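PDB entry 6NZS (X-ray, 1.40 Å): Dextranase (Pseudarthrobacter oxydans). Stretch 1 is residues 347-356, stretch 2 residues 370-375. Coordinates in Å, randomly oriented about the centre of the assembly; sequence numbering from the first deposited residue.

Stretch 1, residues 347-356: NEQTFHMNVE
Stretch 2 (370-375) GIELYK

Met353 lies at the apolar centre of the contact. Its CA-to-CB bond points toward stretch 2, and its side chain, in the m, t, p rotamer (chi1 -60°, chi2 163°, chi3 52°), brings CE to 3.5 Å from Leu373 CD2 and 3.9 Å from Ile371 CD1. Val355, two residues further along the same strand and also directed toward stretch 2 (chi1 t), extends this patch: its CG2 lies 3.7 Å from Leu373 CD2 and 4.0 Å from Ile371 CD1, so methyls of buried residues meet at van der Waals distance. Ile371 (t, t) points toward stretch 1, whereas Leu373 (m, t) leaves its backbone sideways and its end comes nearer. The intervening Asn354 points away, consistent with strand alternation.

Residues 351-356 form that strand, with phi from -155° to -98° and psi from 92° to 146°. Residues 371-375 are also extended (phi/psi -92/148, -113/114, -91/124, -82/170 and -53/133) and run broadly opposite to it, but no backbone-to-backbone ladder joins the two. The CA atoms of Met353 and Leu373 stand 6.8 Å apart, leaving room for side chains between them.

Tyr374 (chi1 -68°, chi2 80°) carries the packing outward. Met353 SD meets its ring at the edge, 3.7 Å from Tyr374 CD1, 5.1 Å from the ring centroid and 86° off the normal. Met353 SD also accepts a weak, nearly straight hydrogen bond from Tyr374 N (3.7 Å, 169°). Another part of the ring edge receives Glu348 (m, t; chi3 -7°), with Glu348 CB 3.8 Å from Tyr374 CD2.

Glu348 belongs to a type I turn, Asn347 to Thr350, whose central residues have phi/psi of -73/-5 and -102/-3. A weak bond from Thr350 N to Asn347 O (3.4 Å) closes it, and Gln349 N donates to Asn347 OD1 (2.9 Å). The turn places the CA of Glu348 6.0 Å from that of Tyr374, and the CA of Gln349 5.1 Å from that of Lys375.

At the polar edge, Lys375 N donates weakly to Glu348 O (3.5 Å), while His352 (chi1 -52°, chi2 -61°) donates from ND1 to Lys375 O at 2.8 Å, the acceptor lying near the ring plane. The fully extended Lys375 side chain, all t, reaches Gln349 (m, t), where NZ donates to OE1 at 3.3 Å. Water 1 fills the gap between the backbones, accepting from Phe351 N (2.8 Å) and lying within hydrogen-bonding reach of Glu348 O (2.9 Å) and Lys375 O (2.8 Å). Water 2 links Glu348 OE2 (2.8 Å) with Tyr374 OH (2.7 Å).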

# COMPACT_ATOMS: atom_id res chain seq x y z
N ASN A 347 -21.05 8.23 -9.62
CA ASN A 347 -20.72 9.64 -9.44
C ASN A 347 -19.48 9.71 -8.55
O ASN A 347 -19.57 9.57 -7.32
CB ASN A 347 -21.88 10.42 -8.85
CG ASN A 347 -21.64 11.91 -8.88
OD1 ASN A 347 -20.52 12.38 -8.66
ND2 ASN A 347 -22.69 12.68 -9.18
N GLU A 348 -18.33 9.97 -9.17
CA GLU A 348 -17.07 10.02 -8.44
C GLU A 348 -16.92 11.27 -7.58
O GLU A 348 -15.94 11.38 -6.83
CB GLU A 348 -15.90 9.89 -9.42
CG GLU A 348 -15.96 8.59 -10.22
CD GLU A 348 -14.77 8.38 -11.15
OE1 GLU A 348 -13.94 9.31 -11.30
OE2 GLU A 348 -14.67 7.30 -11.76
N GLN A 349 -17.86 12.21 -7.64
CA GLN A 349 -17.79 13.43 -6.84
C GLN A 349 -18.69 13.40 -5.61
O GLN A 349 -18.66 14.35 -4.83
CB GLN A 349 -18.11 14.66 -7.71
CG GLN A 349 -17.08 14.93 -8.80
CD GLN A 349 -17.24 16.31 -9.41
OE1 GLN A 349 -17.63 17.27 -8.74
NE2 GLN A 349 -16.94 16.43 -10.70
N THR A 350 -19.48 12.34 -5.41
CA THR A 350 -20.43 12.30 -4.30
C THR A 350 -20.29 11.03 -3.48
O THR A 350 -21.27 10.48 -2.98
CB THR A 350 -21.87 12.48 -4.79
OG1 THR A 350 -22.22 11.39 -5.65
CG2 THR A 350 -22.03 13.80 -5.57
N PHE A 351 -19.07 10.54 -3.31
CA PHE A 351 -18.80 9.32 -2.54
C PHE A 351 -17.61 9.61 -1.62
O PHE A 351 -16.45 9.42 -2.00
CB PHE A 351 -18.54 8.13 -3.45
CG PHE A 351 -18.66 6.81 -2.75
CD1 PHE A 351 -19.90 6.19 -2.60
CD2 PHE A 351 -17.53 6.19 -2.23
CE1 PHE A 351 -20.01 4.98 -1.95
CE2 PHE A 351 -17.64 4.97 -1.57
CZ PHE A 351 -18.87 4.37 -1.43
N HIS A 352 -17.90 10.06 -0.41
CA HIS A 352 -16.90 10.67 0.45
C HIS A 352 -16.37 9.65 1.44
O HIS A 352 -17.12 9.14 2.29
CB HIS A 352 -17.49 11.89 1.14
CG HIS A 352 -18.12 12.84 0.17
ND1 HIS A 352 -17.41 13.45 -0.84
CD2 HIS A 352 -19.41 13.24 0.02
CE1 HIS A 352 -18.23 14.20 -1.56
NE2 HIS A 352 -19.45 14.09 -1.06
N MET A 353 -15.07 9.36 1.35
CA MET A 353 -14.47 8.26 2.10
C MET A 353 -13.74 8.77 3.33
O MET A 353 -13.09 9.82 3.30
CB MET A 353 -13.48 7.51 1.21
CG MET A 353 -14.14 6.93 -0.02
SD MET A 353 -12.95 6.47 -1.29
CE MET A 353 -11.83 5.46 -0.32
N ASN A 354 -13.86 8.02 4.42
CA ASN A 354 -13.13 8.28 5.66
C ASN A 354 -12.39 6.99 5.97
O ASN A 354 -12.97 6.04 6.51
CB ASN A 354 -14.11 8.67 6.77
CG ASN A 354 -13.42 8.92 8.10
OD1 ASN A 354 -12.20 9.01 8.17
ND2 ASN A 354 -14.21 9.01 9.16
N VAL A 355 -11.10 6.95 5.62
CA VAL A 355 -10.29 5.74 5.68
C VAL A 355 -9.30 5.89 6.83
O VAL A 355 -8.60 6.89 6.92
CB VAL A 355 -9.52 5.53 4.36
CG1 VAL A 355 -8.75 4.21 4.41
CG2 VAL A 355 -10.48 5.54 3.17
N GLU A 356 -9.24 4.88 7.70
CA GLU A 356 -8.23 4.96 8.76
C GLU A 356 -7.85 3.58 9.25
O GLU A 356 -8.68 2.66 9.29
CB GLU A 356 -8.68 5.82 9.93
CG GLU A 356 -9.87 5.32 10.65
CD GLU A 356 -10.68 6.46 11.24
OE1 GLU A 356 -10.08 7.43 11.75
OE2 GLU A 356 -11.90 6.39 11.17
N GLY A 370 -2.90 0.35 -4.89
CA GLY A 370 -3.39 0.87 -3.63
C GLY A 370 -4.67 1.66 -3.79
O GLY A 370 -5.45 1.45 -4.72
N ILE A 371 -4.89 2.60 -2.94
CA ILE A 371 -6.23 3.16 -2.83
C ILE A 371 -6.38 4.36 -3.75
O ILE A 371 -5.45 5.13 -4.00
CB ILE A 371 -6.56 3.49 -1.36
CG1 ILE A 371 -8.08 3.65 -1.16
CG2 ILE A 371 -5.79 4.72 -0.91
CD1 ILE A 371 -8.52 3.58 0.28
N GLU A 372 -7.61 4.53 -4.24
CA GLU A 372 -8.04 5.74 -4.92
C GLU A 372 -9.08 6.41 -4.02
O GLU A 372 -10.16 5.84 -3.78
CB GLU A 372 -8.63 5.40 -6.29
CG GLU A 372 -9.07 6.62 -7.11
CD GLU A 372 -9.50 6.27 -8.52
OE1 GLU A 372 -9.13 5.18 -9.02
OE2 GLU A 372 -10.22 7.10 -9.14
N LEU A 373 -8.75 7.59 -3.50
CA LEU A 373 -9.67 8.35 -2.66
C LEU A 373 -10.48 9.29 -3.55
O LEU A 373 -9.91 10.09 -4.30
CB LEU A 373 -8.91 9.12 -1.59
CG LEU A 373 -8.15 8.22 -0.60
CD1 LEU A 373 -7.10 9.03 0.12
CD2 LEU A 373 -9.12 7.62 0.39
N TYR A 374 -11.80 9.18 -3.48
CA TYR A 374 -12.67 9.97 -4.32
C TYR A 374 -12.87 11.37 -3.73
O TYR A 374 -12.44 11.66 -2.61
CB TYR A 374 -13.96 9.18 -4.62
CG TYR A 374 -13.62 8.00 -5.51
CD1 TYR A 374 -13.06 6.83 -4.97
CD2 TYR A 374 -13.76 8.06 -6.88
CE1 TYR A 374 -12.69 5.75 -5.79
CE2 TYR A 374 -13.40 6.99 -7.71
CZ TYR A 374 -12.86 5.84 -7.15
OH TYR A 374 -12.51 4.79 -7.97
N LYS A 375 -13.48 12.26 -4.51
CA LYS A 375 -13.52 13.67 -4.14
C LYS A 375 -14.04 13.86 -2.72
O LYS A 375 -15.05 13.26 -2.32
CB LYS A 375 -14.40 14.44 -5.12
CG LYS A 375 -14.45 15.93 -4.81
CD LYS A 375 -15.29 16.70 -5.81
CE LYS A 375 -15.31 18.18 -5.46
NZ LYS A 375 -15.98 18.98 -6.52
O HOH W 1 -16.68 11.79 -4.07
O HOH W 2 -13.35 5.11 -10.55
O HOH W 3 -11.44 7.22 -11.54